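Local coordinates for Rik1-associated factor 1 (Schizosaccharomyces pombe, PDB 4O9D), which is a WD-repeat propeller component of the Clr4 methyltransferase complex, which methylates and ubiquitylates histone H3 and contributes to establishing heterochromatin, at residues I92-F97 against I133-L138; C96-N101 against D140-A145; N111-W116 against G124-P129; G153-T158 against A169-P174. All blocks are in the same frame, centred on the assembly; numbering follows the deposited sequence.

Following the chain from the N terminus, strand 87-97 opens both contact 1 and contact 2. Contact 3 comes next, a hairpin between strands 113-117 and 122-126, and it lies wholly within the long loops that contacts 1 and 2 close. Contact 1 closes at strand 133-138, and contact 2 just after it, at the turn leading into strand 144-148. Contact 4 follows in series as the hairpin of strands 153-158 and 165-171. Contacts 1 and 2 tie one propeller blade to the next. Contacts 3 and 4 build the outer halves of these two blades, and they meet where Phe-126 and Pro-129 pack on Tyr-154.

Contact 1: residues I92-F97 against I133-L138; sequences ISDLCF and IHKLAL
Asp-94 is the polar centre of this contact, and its OD2 takes two donors from the facing strand. The ammonium of Lys-135 makes a salt bridge to it, with Lys-135 NZ 2.6 Å from Asp-94 OD2. The backbone N of Leu-136 also donates to Asp-94 OD2, at 2.9 Å and almost straight, 174° at the hydrogen. NZ arrives on the syn side and the amide on the anti side, from opposite faces of the carboxylate plane. The Lys-135 chain is bent at chi2 and chi4 and wraps its CG, CD and CE round the same oxygen. The other carboxylate oxygen, Asp-94 OD1, accepts from Leu-95 N at 3.0 Å within its own strand, and this donor lies above the carboxylate plane. The charged lysine close by would be expected to favour the ionised carboxylate.

Strands 92-97 and 133-138 belong to neighbouring blades of a WD-repeat beta propeller. They run nearly parallel, 10° apart, and side chains bridge them. Each carries a classic beta bulge, at Ser-93 and Asp-94 facing Gly-107, and at His-134 and Lys-135 facing Ala-147.

Ser-93 satisfies a carbonyl of the facing strand: Ser-93 OG donates to Ile-133 O at 2.6 Å. It approaches well above the carbonyl plane. Its chi1 of 61° sets OG between the backbone N and the carbonyl carbon. His-134 turns elsewhere, and its ND1 is hydrogen-bonded to Ser-184 OG.

Further along, the contact is mostly apolar. Cys-96 SG rests 4.2 Å from Leu-136 CB, and Leu-136 CD1 reaches the CA of Leu-95. A methyl carbon, Leu-138 CD2, lies close against a backbone carbonyl oxygen, 3.1 Å from Phe-97 O.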
loop_
_atom_site.group_PDB
_atom_site.type_symbol
_atom_site.label_atom_id
_atom_site.label_comp_id
_atom_site.label_asym_id
_atom_site.label_seq_id
_atom_site.Cartn_x
_atom_site.Cartn_y
_atom_site.Cartn_z
ATOM N N ILE A 92 -8.576 7.594 -4.782
ATOM C CA ILE A 92 -7.272 7.836 -4.191
ATOM C C ILE A 92 -6.473 6.553 -4.312
ATOM O O ILE A 92 -6.914 5.498 -3.847
ATOM C CB ILE A 92 -7.357 8.231 -2.707
ATOM C CG1 ILE A 92 -8.197 9.504 -2.546
ATOM C CG2 ILE A 92 -5.935 8.428 -2.125
ATOM C CD1 ILE A 92 -7.562 10.732 -3.131
ATOM N N SER A 93 -5.302 6.638 -4.933
ATOM C CA SER A 93 -4.539 5.436 -5.208
ATOM C C SER A 93 -3.435 5.241 -4.164
ATOM O O SER A 93 -3.090 4.115 -3.827
ATOM C CB SER A 93 -3.983 5.461 -6.646
ATOM O OG SER A 93 -3.120 6.570 -6.837
ATOM N N ASP A 94 -2.893 6.318 -3.621
ATOM C CA ASP A 94 -1.911 6.164 -2.564
ATOM C C ASP A 94 -1.777 7.473 -1.813
ATOM O O ASP A 94 -2.247 8.510 -2.259
ATOM C CB ASP A 94 -0.547 5.720 -3.126
ATOM C CG ASP A 94 0.224 4.770 -2.162
ATOM O OD1 ASP A 94 -0.209 4.606 -0.994
ATOM O OD2 ASP A 94 1.262 4.202 -2.578
ATOM N N LEU A 95 -1.147 7.415 -0.656
ATOM C CA LEU A 95 -0.837 8.616 0.089
ATOM C C LEU A 95 0.186 8.288 1.145
ATOM O O LEU A 95 0.321 7.133 1.552
ATOM C CB LEU A 95 -2.092 9.244 0.707
ATOM C CG LEU A 95 -3.233 8.336 1.150
ATOM C CD1 LEU A 95 -2.839 7.517 2.349
ATOM C CD2 LEU A 95 -4.467 9.191 1.453
ATOM N N CYS A 96 0.946 9.296 1.548
ATOM C CA CYS A 96 1.938 9.095 2.586
ATOM C C CYS A 96 2.270 10.448 3.180
ATOM O O CYS A 96 2.271 11.457 2.480
ATOM C CB CYS A 96 3.191 8.424 2.024
ATOM S SG CYS A 96 3.839 9.209 0.548
ATOM N N PHE A 97 2.529 10.458 4.474
ATOM C CA PHE A 97 2.888 11.687 5.170
ATOM C C PHE A 97 4.364 11.988 4.992
ATOM O O PHE A 97 5.192 11.076 4.919
ATOM C CB PHE A 97 2.586 11.543 6.659
ATOM C CG PHE A 97 1.130 11.714 7.001
ATOM C CD1 PHE A 97 0.602 12.982 7.209
ATOM C CD2 PHE A 97 0.289 10.619 7.120
ATOM C CE1 PHE A 97 -0.729 13.152 7.539
ATOM C CE2 PHE A 97 -1.061 10.790 7.445
ATOM C CZ PHE A 97 -1.560 12.062 7.655
ATOM N N ILE A 133 -2.248 8.050 -11.413
ATOM C CA ILE A 133 -1.200 7.730 -10.451
ATOM C C ILE A 133 -1.557 6.376 -9.827
ATOM O O ILE A 133 -2.693 6.186 -9.396
ATOM C CB ILE A 133 -1.113 8.784 -9.347
ATOM C CG1 ILE A 133 -0.972 10.192 -9.967
ATOM C CG2 ILE A 133 0.074 8.472 -8.413
ATOM C CD1 ILE A 133 0.209 10.350 -10.976
ATOM N N HIS A 134 -0.606 5.446 -9.774
ATOM C CA HIS A 134 -0.856 4.134 -9.114
ATOM C C HIS A 134 -0.174 3.903 -7.748
ATOM O O HIS A 134 -0.683 3.134 -6.935
ATOM C CB HIS A 134 -0.437 2.979 -10.053
ATOM C CG HIS A 134 -1.442 2.663 -11.121
ATOM N ND1 HIS A 134 -1.135 1.911 -12.237
ATOM C CD2 HIS A 134 -2.754 2.988 -11.239
ATOM C CE1 HIS A 134 -2.220 1.762 -12.979
ATOM N NE2 HIS A 134 -3.212 2.416 -12.400
ATOM N N LYS A 135 0.999 4.491 -7.512
ATOM C CA LYS A 135 1.717 4.265 -6.234
ATOM C C LYS A 135 2.635 5.412 -5.858
ATOM O O LYS A 135 3.141 6.128 -6.731
ATOM C CB LYS A 135 2.573 2.995 -6.279
ATOM C CG LYS A 135 2.741 2.308 -4.907
ATOM C CD LYS A 135 1.494 1.552 -4.475
ATOM C CE LYS A 135 1.709 0.867 -3.110
ATOM N NZ LYS A 135 2.124 1.845 -2.045
ATOM N N LEU A 136 2.850 5.583 -4.557
ATOM C CA LEU A 136 3.837 6.537 -4.048
ATOM C C LEU A 136 4.823 5.867 -3.115
ATOM O O LEU A 136 4.466 4.942 -2.410
ATOM C CB LEU A 136 3.150 7.650 -3.242
ATOM C CG LEU A 136 2.194 8.552 -4.006
ATOM C CD1 LEU A 136 1.504 9.524 -3.023
ATOM C CD2 LEU A 136 2.953 9.291 -5.107
ATOM N N ALA A 137 6.055 6.363 -3.107
ATOM C CA ALA A 137 7.065 5.958 -2.140
ATOM C C ALA A 137 7.784 7.216 -1.709
ATOM O O ALA A 137 7.815 8.200 -2.476
ATOM C CB ALA A 137 8.058 5.002 -2.759
ATOM N N LEU A 138 8.391 7.154 -0.517
ATOM C CA LEU A 138 9.070 8.298 0.109
ATOM C C LEU A 138 10.439 7.893 0.678
ATOM O O LEU A 138 10.560 6.902 1.426
ATOM C CB LEU A 138 8.171 8.859 1.220
ATOM C CG LEU A 138 8.477 10.244 1.783
ATOM C CD1 LEU A 138 8.432 11.306 0.697
ATOM C CD2 LEU A 138 7.475 10.593 2.889
#

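Contact 2: residues C96-N101 against D140-A145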
loop_
_atom_site.group_PDB
_atom_site.type_symbol
_atom_site.label_atom_id
_atom_site.label_comp_id
_atom_site.label_asym_id
_atom_site.label_seq_id
_atom_site.Cartn_x
_atom_site.Cartn_y
_atom_site.Cartn_z
ATOM N N CYS A 96 0.946 9.296 1.548
ATOM C CA CYS A 96 1.938 9.095 2.586
ATOM C C CYS A 96 2.270 10.448 3.180
ATOM O O CYS A 96 2.271 11.457 2.480
ATOM C CB CYS A 96 3.191 8.424 2.024
ATOM S SG CYS A 96 3.839 9.209 0.548
ATOM N N PHE A 97 2.529 10.458 4.474
ATOM C CA PHE A 97 2.888 11.687 5.170
ATOM C C PHE A 97 4.364 11.988 4.992
ATOM O O PHE A 97 5.192 11.076 4.919
ATOM C CB PHE A 97 2.586 11.543 6.659
ATOM C CG PHE A 97 1.130 11.714 7.001
ATOM C CD1 PHE A 97 0.602 12.982 7.209
ATOM C CD2 PHE A 97 0.289 10.619 7.120
ATOM C CE1 PHE A 97 -0.729 13.152 7.539
ATOM C CE2 PHE A 97 -1.061 10.790 7.445
ATOM C CZ PHE A 97 -1.560 12.062 7.655
ATOM N N SER A 98 4.686 13.277 4.933
ATOM C CA SER A 98 6.062 13.726 4.793
ATOM C C SER A 98 6.907 13.363 5.998
ATOM O O SER A 98 6.409 13.310 7.127
ATOM C CB SER A 98 6.082 15.247 4.603
ATOM O OG SER A 98 7.380 15.735 4.799
ATOM N N LYS A 99 8.200 13.136 5.777
ATOM C CA LYS A 99 9.101 12.777 6.882
ATOM C C LYS A 99 9.251 13.933 7.893
ATOM O O LYS A 99 9.570 13.708 9.063
ATOM C CB LYS A 99 10.470 12.354 6.343
ATOM C CG LYS A 99 10.418 11.128 5.425
ATOM C CD LYS A 99 9.608 9.995 6.061
ATOM C CE LYS A 99 9.811 8.663 5.325
ATOM N NZ LYS A 99 9.258 7.504 6.107
ATOM N N GLY A 100 9.022 15.162 7.437
ATOM C CA GLY A 100 9.056 16.327 8.314
ATOM C C GLY A 100 7.742 16.569 9.060
ATOM O O GLY A 100 7.610 17.537 9.809
ATOM N N ASN A 101 6.763 15.693 8.842
ATOM C CA ASN A 101 5.486 15.748 9.563
ATOM C C ASN A 101 4.594 16.946 9.238
ATOM O O ASN A 101 3.569 17.139 9.896
ATOM C CB ASN A 101 5.717 15.736 11.086
ATOM C CG ASN A 101 6.178 14.380 11.616
ATOM O OD1 ASN A 101 5.361 13.487 11.886
ATOM N ND2 ASN A 101 7.484 14.238 11.815
ATOM N N ASP A 140 14.204 8.408 2.758
ATOM C CA ASP A 140 14.580 8.879 4.089
ATOM C C ASP A 140 14.687 10.398 4.114
ATOM O O ASP A 140 14.482 11.004 5.162
ATOM C CB ASP A 140 15.921 8.291 4.534
ATOM C CG ASP A 140 15.851 6.796 4.798
ATOM O OD1 ASP A 140 14.724 6.254 4.959
ATOM O OD2 ASP A 140 16.939 6.180 4.858
ATOM N N ASP A 141 15.014 11.005 2.971
ATOM C CA ASP A 141 15.137 12.469 2.892
ATOM C C ASP A 141 13.927 13.132 2.236
ATOM O O ASP A 141 14.058 14.204 1.635
ATOM C CB ASP A 141 16.409 12.877 2.124
ATOM C CG ASP A 141 17.684 12.600 2.912
ATOM O OD1 ASP A 141 17.588 12.374 4.138
ATOM O OD2 ASP A 141 18.787 12.614 2.312
ATOM N N ASP A 142 12.764 12.490 2.347
ATOM C CA ASP A 142 11.492 13.046 1.874
ATOM C C ASP A 142 11.393 13.248 0.343
ATOM O O ASP A 142 10.554 14.024 -0.115
ATOM C CB ASP A 142 11.160 14.378 2.594
ATOM C CG ASP A 142 9.637 14.646 2.666
ATOM O OD1 ASP A 142 8.911 13.727 3.119
ATOM O OD2 ASP A 142 9.157 15.751 2.272
ATOM N N LEU A 143 12.229 12.562 -0.437
ATOM C CA LEU A 143 12.073 12.534 -1.892
ATOM C C LEU A 143 10.880 11.646 -2.210
ATOM O O LEU A 143 10.754 10.535 -1.665
ATOM C CB LEU A 143 13.332 11.984 -2.568
ATOM C CG LEU A 143 13.477 12.116 -4.090
ATOM C CD1 LEU A 143 13.486 13.609 -4.567
ATOM C CD2 LEU A 143 14.756 11.382 -4.545
ATOM N N LEU A 144 9.998 12.122 -3.079
ATOM C CA LEU A 144 8.769 11.382 -3.376
ATOM C C LEU A 144 8.838 10.651 -4.734
ATOM O O LEU A 144 9.064 11.285 -5.770
ATOM C CB LEU A 144 7.583 12.338 -3.333
ATOM C CG LEU A 144 6.202 11.732 -3.590
ATOM C CD1 LEU A 144 5.802 10.866 -2.449
ATOM C CD2 LEU A 144 5.163 12.839 -3.820
ATOM N N ALA A 145 8.682 9.325 -4.731
ATOM C CA ALA A 145 8.666 8.586 -5.990
ATOM C C ALA A 145 7.236 8.312 -6.398
ATOM O O ALA A 145 6.368 8.019 -5.560
ATOM C CB ALA A 145 9.493 7.292 -5.898
#
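Asp-142 reaches across to Ser-98 and Lys-99, and the polar interactions of this contact gather on its carboxylate. The backbone N of Lys-99 donates to Asp-142 OD1 at 2.8 Å, with 164° at the hydrogen. The amide comes from above the carboxylate plane. The hydroxyl of Ser-98 also approaches this oxygen, with Ser-98 OG 3.0 Å from Asp-142 OD1, but that bond is weak. The second oxygen, OD2, is hydrogen-bonded to Tyr-105 OH. Asp-142, in the turn of the later blade, thus links to both the Ser-98 turn and strand 103-108 of the earlier blade. Its CG stands anti to the backbone N, chi1 -153°, which carries CG toward Ser-98 and Lys-99.

Both segments hold the turn that leads from the first long strand of a propeller blade into the next strand. They belong to adjacent blades, so the contact joins equivalent turns on one rim of the WD-repeat propeller. In the earlier blade the turn is type I, from Ser-98 to Asn-101, closed by Asn-101 N to Ser-98 O at 3.0 Å. Asn-101 OD1 in turn accepts from Leu-41 N of another loop.

Van der Waals contacts flank the carboxylate. Lys-99 crosses it obliquely, with Lys-99 CG 3.8 Å from Asp-142 OD1 and close to the carbonyl oxygen of Asp-140. Lys-99 NZ ends 5.7 Å from Asp-140 OD1, opposite in charge but not in contact.

Apolar packing lies deeper, toward the strands. Cys-96 SG touches the CD1 branch of Leu-144 at 3.9 Å, and the same leucine also packs on Tyr-105.

Contact 3: residues N111-W116 against G124-P129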
loop_
_atom_site.group_PDB
_atom_site.type_symbol
_atom_site.label_atom_id
_atom_site.label_comp_id
_atom_site.label_asym_id
_atom_site.label_seq_id
_atom_site.Cartn_x
_atom_site.Cartn_y
_atom_site.Cartn_z
ATOM N N ASN A 111 -4.831 11.719 -12.422
ATOM C CA ASN A 111 -3.483 11.931 -12.972
ATOM C C ASN A 111 -2.624 12.957 -12.239
ATOM O O ASN A 111 -1.670 13.451 -12.815
ATOM C CB ASN A 111 -3.540 12.382 -14.452
ATOM C CG ASN A 111 -4.312 11.421 -15.331
ATOM O OD1 ASN A 111 -4.776 10.356 -14.876
ATOM N ND2 ASN A 111 -4.466 11.789 -16.599
ATOM N N ALA A 112 -2.961 13.299 -10.999
ATOM C CA ALA A 112 -2.240 14.367 -10.299
ATOM C C ALA A 112 -1.626 13.900 -8.983
ATOM O O ALA A 112 -2.198 13.068 -8.302
ATOM C CB ALA A 112 -3.180 15.579 -10.056
ATOM N N VAL A 113 -0.441 14.413 -8.646
ATOM C CA VAL A 113 0.056 14.296 -7.295
ATOM C C VAL A 113 -0.211 15.633 -6.562
ATOM O O VAL A 113 0.155 16.697 -7.079
ATOM C CB VAL A 113 1.573 13.996 -7.275
ATOM C CG1 VAL A 113 2.027 13.775 -5.858
ATOM C CG2 VAL A 113 1.900 12.757 -8.121
ATOM N N LYS A 114 -0.835 15.586 -5.386
ATOM C CA LYS A 114 -1.091 16.807 -4.592
ATOM C C LYS A 114 -0.393 16.776 -3.237
ATOM O O LYS A 114 -0.086 15.702 -2.681
ATOM C CB LYS A 114 -2.596 17.066 -4.420
ATOM C CG LYS A 114 -3.292 17.397 -5.757
ATOM C CD LYS A 114 -4.824 17.501 -5.671
ATOM C CE LYS A 114 -5.455 17.888 -7.026
ATOM N NZ LYS A 114 -6.921 18.171 -6.921
ATOM N N VAL A 115 -0.143 17.972 -2.717
ATOM C CA VAL A 115 0.558 18.153 -1.453
ATOM C C VAL A 115 -0.326 19.022 -0.541
ATOM O O VAL A 115 -0.656 20.154 -0.917
ATOM C CB VAL A 115 1.910 18.887 -1.683
ATOM C CG1 VAL A 115 2.623 19.097 -0.361
ATOM C CG2 VAL A 115 2.780 18.111 -2.658
ATOM N N TRP A 116 -0.694 18.509 0.637
ATOM C CA TRP A 116 -1.612 19.208 1.539
ATOM C C TRP A 116 -0.942 19.527 2.885
ATOM O O TRP A 116 -0.165 18.729 3.399
ATOM C CB TRP A 116 -2.863 18.351 1.826
ATOM C CG TRP A 116 -3.487 17.678 0.642
ATOM C CD1 TRP A 116 -3.144 16.456 0.118
ATOM C CD2 TRP A 116 -4.589 18.155 -0.153
ATOM N NE1 TRP A 116 -3.950 16.155 -0.960
ATOM C CE2 TRP A 116 -4.837 17.184 -1.151
ATOM C CE3 TRP A 116 -5.375 19.317 -0.131
ATOM C CZ2 TRP A 116 -5.831 17.344 -2.112
ATOM C CZ3 TRP A 116 -6.363 19.465 -1.075
ATOM C CH2 TRP A 116 -6.578 18.493 -2.060
ATOM N N GLY A 124 0.900 22.166 -2.980
ATOM C CA GLY A 124 1.693 21.806 -4.141
ATOM C C GLY A 124 0.946 20.877 -5.066
ATOM O O GLY A 124 0.019 20.161 -4.649
ATOM N N ILE A 125 1.349 20.860 -6.328
ATOM C CA ILE A 125 0.684 19.993 -7.284
ATOM C C ILE A 125 1.615 19.614 -8.403
ATOM O O ILE A 125 2.391 20.444 -8.876
ATOM C CB ILE A 125 -0.601 20.647 -7.836
ATOM C CG1 ILE A 125 -1.315 19.678 -8.781
ATOM C CG2 ILE A 125 -0.277 21.984 -8.533
ATOM C CD1 ILE A 125 -2.717 20.071 -9.133
ATOM N N PHE A 126 1.552 18.357 -8.828
ATOM C CA PHE A 126 2.351 17.895 -9.973
ATOM C C PHE A 126 1.396 17.399 -11.064
ATOM O O PHE A 126 0.688 16.409 -10.866
ATOM C CB PHE A 126 3.331 16.803 -9.518
ATOM C CG PHE A 126 4.286 16.334 -10.578
ATOM C CD1 PHE A 126 5.174 17.215 -11.194
ATOM C CD2 PHE A 126 4.336 14.980 -10.928
ATOM C CE1 PHE A 126 6.079 16.766 -12.151
ATOM C CE2 PHE A 126 5.232 14.522 -11.884
ATOM C CZ PHE A 126 6.107 15.425 -12.506
ATOM N N ASN A 127 1.362 18.120 -12.191
ATOM C CA ASN A 127 0.388 17.892 -13.261
ATOM C C ASN A 127 0.936 17.197 -14.519
ATOM O O ASN A 127 0.171 16.846 -15.420
ATOM C CB ASN A 127 -0.229 19.232 -13.702
ATOM C CG ASN A 127 -1.307 19.713 -12.764
ATOM O OD1 ASN A 127 -2.098 18.917 -12.248
ATOM N ND2 ASN A 127 -1.344 21.020 -12.525
ATOM N N ALA A 128 2.242 16.991 -14.587
ATOM C CA ALA A 128 2.838 16.363 -15.770
ATOM C C ALA A 128 2.272 14.973 -16.120
ATOM O O ALA A 128 2.133 14.643 -17.296
ATOM C CB ALA A 128 4.349 16.297 -15.627
ATOM N N PRO A 129 1.936 14.144 -15.110
ATOM C CA PRO A 129 1.515 12.793 -15.507
ATOM C C PRO A 129 0.298 12.785 -16.456
ATOM O O PRO A 129 -0.597 13.613 -16.318
ATOM C CB PRO A 129 1.196 12.108 -14.155
ATOM C CG PRO A 129 2.127 12.842 -13.165
ATOM C CD PRO A 129 2.076 14.289 -13.650
HETATM O O HOH W 1 -3.459 14.797 -16.765
#
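Lys-114 and Ile-125 face each other across a two-stranded hairpin, their side chains side by side and pointing the same way. The lysine can be followed atom by atom. Lys-114 CB lies 4.1 Å from Gly-124 O. Its chi1 of -66° places CG anti to the carbonyl carbon. The later torsions, from chi2 at 173° onward, keep the chain extended. Lys-114 CE meets Ile-125 CD1, the end of the isoleucine, at 4.1 Å. NZ passes beyond the hairpin and donates a hydrogen bond to Ser-77 O, so the tip of this buried lysine is satisfied by another part of the chain.

The strands are held by four backbone hydrogen bonds. Phe-126 N gives to Val-113 O at 2.8 Å, and Val-113 N returns a longer bond to Phe-126 O. Val-115 and Gly-124 form the next such pair, with Val-115 N 2.9 Å from Gly-124 O. Lys-114 and Ile-125 are the non-hydrogen-bonded pair between them.

On the sheet face opposite Lys-114, Val-113 CB packs against Phe-126 CB at 4.0 Å. Val-113 CG2 lies at the edge of the phenyl ring. That ring makes an edge-to-face contact with Tyr-154 of the next blade.

Past the strands, Pro-129 CB sits 3.4 Å from Asn-111 O. A water bridges Asn-111 ND2, at 3.2 Å, to Pro-129 O.

Trp-116, further along the first strand, hydrogen-bonds through NE1 to Thr-106 OG1, much like the tryptophan to serine or threonine bond familiar from WD repeats. The antiparallel hairpin is the outer half of the propeller blade that contains WD repeat 1.

Contact 4: residues G153-T158 against A169-P174; sequences GYLLST and ANLIYP. With EDO (1,2-ethanediol), chain F.
Gly-153 and Leu-171 form a hydrogen-bonded pair, and Leu-155 and Ala-169 form the next. Four backbone hydrogen bonds hold the strands. Leu-171 N donates to Gly-153 O at 2.7 Å, and Gly-153 N answers to Leu-171 O. Leu-155 N gives to Ala-169 O at 2.9 Å, and Ala-169 N gives to Leu-155 O. A CA-H...O contact adds to these, with Tyr-154 CA 3.3 Å from Ala-169 O. The strand axes are 151° apart, so the antiparallel pair is clearly twisted.

Apolar packing fills the face that carries Leu-155, Ala-169 and Leu-171. The two leucines cross at about a right angle. Leu-155 CG meets Leu-171 CD1 at 3.9 Å, and Leu-155 CD1 meets Leu-171 CD2 at 4.0 Å. Leu-171 CG stands anti to its own carbonyl carbon, chi1 -56°, and this sets it near Gly-153 O. Both leucines also touch Val-199 of the following blade.

On the other face, Tyr-154 and Asn-170 lie side by side, with ring and amide planes 78° apart. Asn-170 OD1 sits at the ring edge, 3.2 Å from Tyr-154 CD1. The same oxygen, Asn-170 OD1, accepts from O2 of a bound 1,2-ethanediol at 2.8 Å. This small molecule probably came from the crystallisation liquor. Tyr-154 OH is hydrogen-bonded to Asn-150 ND2, and the tyrosine also packs on Val-146 of the neighbouring strand.

Beyond the hairpin the chain enters the short helix 174-178. Strands 153-158 and 165-171 are the last two of a four-stranded antiparallel sheet, and their pairing makes the outer hairpin of a beta-propeller blade.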
loop_
_atom_site.group_PDB
_atom_site.type_symbol
_atom_site.label_atom_id
_atom_site.label_comp_id
_atom_site.label_asym_id
_atom_site.label_seq_id
_atom_site.Cartn_x
_atom_site.Cartn_y
_atom_site.Cartn_z
ATOM N N GLY A 153 7.933 6.437 -14.091
ATOM C CA GLY A 153 8.068 6.877 -12.706
ATOM C C GLY A 153 8.531 8.350 -12.658
ATOM O O GLY A 153 9.144 8.857 -13.604
ATOM N N TYR A 154 8.221 9.044 -11.573
ATOM C CA TYR A 154 8.729 10.400 -11.358
ATOM C C TYR A 154 9.342 10.491 -9.947
ATOM O O TYR A 154 8.912 9.772 -9.022
ATOM C CB TYR A 154 7.592 11.399 -11.507
ATOM C CG TYR A 154 6.838 11.309 -12.815
ATOM C CD1 TYR A 154 7.262 12.023 -13.937
ATOM C CD2 TYR A 154 5.693 10.538 -12.927
ATOM C CE1 TYR A 154 6.571 11.948 -15.146
ATOM C CE2 TYR A 154 4.992 10.462 -14.115
ATOM C CZ TYR A 154 5.445 11.182 -15.232
ATOM O OH TYR A 154 4.753 11.117 -16.416
ATOM N N LEU A 155 10.385 11.310 -9.808
ATOM C CA LEU A 155 10.933 11.665 -8.504
ATOM C C LEU A 155 10.670 13.165 -8.271
ATOM O O LEU A 155 11.059 14.002 -9.101
ATOM C CB LEU A 155 12.439 11.384 -8.431
ATOM C CG LEU A 155 12.942 9.927 -8.516
ATOM C CD1 LEU A 155 14.471 9.939 -8.512
ATOM C CD2 LEU A 155 12.373 9.056 -7.363
ATOM N N LEU A 156 10.044 13.499 -7.148
ATOM C CA LEU A 156 9.681 14.885 -6.853
ATOM C C LEU A 156 10.254 15.358 -5.529
ATOM O O LEU A 156 10.177 14.640 -4.543
ATOM C CB LEU A 156 8.162 15.019 -6.778
ATOM C CG LEU A 156 7.373 14.585 -8.005
ATOM C CD1 LEU A 156 5.867 14.688 -7.762
ATOM C CD2 LEU A 156 7.793 15.419 -9.199
ATOM N N SER A 157 10.826 16.558 -5.483
ATOM C CA SER A 157 11.206 17.122 -4.189
ATOM C C SER A 157 10.301 18.290 -3.832
ATOM O O SER A 157 9.693 18.908 -4.714
ATOM C CB SER A 157 12.679 17.533 -4.150
ATOM O OG SER A 157 12.893 18.758 -4.804
ATOM N N THR A 158 10.171 18.563 -2.535
ATOM C CA THR A 158 9.237 19.591 -2.066
ATOM C C THR A 158 9.897 20.513 -1.054
ATOM O O THR A 158 10.708 20.063 -0.252
ATOM C CB THR A 158 7.961 18.964 -1.394
ATOM O OG1 THR A 158 8.333 18.209 -0.225
ATOM C CG2 THR A 158 7.228 18.059 -2.369
ATOM N N ALA A 169 11.969 14.714 -11.837
ATOM C CA ALA A 169 12.838 13.905 -12.692
ATOM C C ALA A 169 12.054 12.702 -13.189
ATOM O O ALA A 169 11.311 12.072 -12.419
ATOM C CB ALA A 169 14.087 13.438 -11.913
ATOM N N ASN A 170 12.236 12.366 -14.461
ATOM C CA ASN A 170 11.518 11.257 -15.074
ATOM C C ASN A 170 12.363 9.996 -14.945
ATOM O O ASN A 170 13.596 10.042 -15.139
ATOM C CB ASN A 170 11.256 11.524 -16.560
ATOM C CG ASN A 170 10.287 12.668 -16.800
ATOM O OD1 ASN A 170 9.527 13.059 -15.920
ATOM N ND2 ASN A 170 10.312 13.205 -18.007
ATOM N N LEU A 171 11.708 8.890 -14.580
ATOM C CA LEU A 171 12.339 7.588 -14.552
ATOM C C LEU A 171 11.766 6.766 -15.710
ATOM O O LEU A 171 10.609 6.306 -15.669
ATOM C CB LEU A 171 12.085 6.860 -13.206
ATOM C CG LEU A 171 12.509 7.579 -11.914
ATOM C CD1 LEU A 171 11.989 6.797 -10.658
ATOM C CD2 LEU A 171 14.004 7.778 -11.849
ATOM N N ILE A 172 12.607 6.553 -16.716
ATOM C CA ILE A 172 12.167 6.102 -18.030
ATOM C C ILE A 172 12.857 4.788 -18.348
ATOM O O ILE A 172 14.074 4.698 -18.268
ATOM C CB ILE A 172 12.525 7.183 -19.116
ATOM C CG1 ILE A 172 11.767 8.490 -18.843
ATOM C CG2 ILE A 172 12.209 6.712 -20.527
ATOM C CD1 ILE A 172 12.182 9.628 -19.782
ATOM N N TYR A 173 12.076 3.750 -18.644
ATOM C CA TYR A 173 12.649 2.473 -19.070
ATOM C C TYR A 173 12.064 2.257 -20.456
ATOM O O TYR A 173 10.931 1.798 -20.591
ATOM C CB TYR A 173 12.274 1.358 -18.088
ATOM C CG TYR A 173 12.727 -0.053 -18.451
ATOM C CD1 TYR A 173 13.602 -0.290 -19.501
ATOM C CD2 TYR A 173 12.243 -1.154 -17.730
ATOM C CE1 TYR A 173 14.001 -1.584 -19.818
ATOM C CE2 TYR A 173 12.624 -2.446 -18.039
ATOM C CZ TYR A 173 13.506 -2.660 -19.076
ATOM O OH TYR A 173 13.882 -3.946 -19.382
ATOM N N PRO A 174 12.809 2.669 -21.499
ATOM C CA PRO A 174 12.259 2.726 -22.857
ATOM C C PRO A 174 11.650 1.426 -23.349
ATOM O O PRO A 174 10.599 1.469 -23.981
ATOM C CB PRO A 174 13.475 3.105 -23.720
ATOM C CG PRO A 174 14.419 3.786 -22.796
ATOM C CD PRO A 174 14.218 3.114 -21.453
HETATM C C1 EDO F . 10.402 17.496 -16.296
HETATM O O1 EDO F . 9.445 17.030 -17.261
HETATM C C2 EDO F . 10.658 16.335 -15.340
HETATM O O2 EDO F . 9.403 15.700 -15.040
#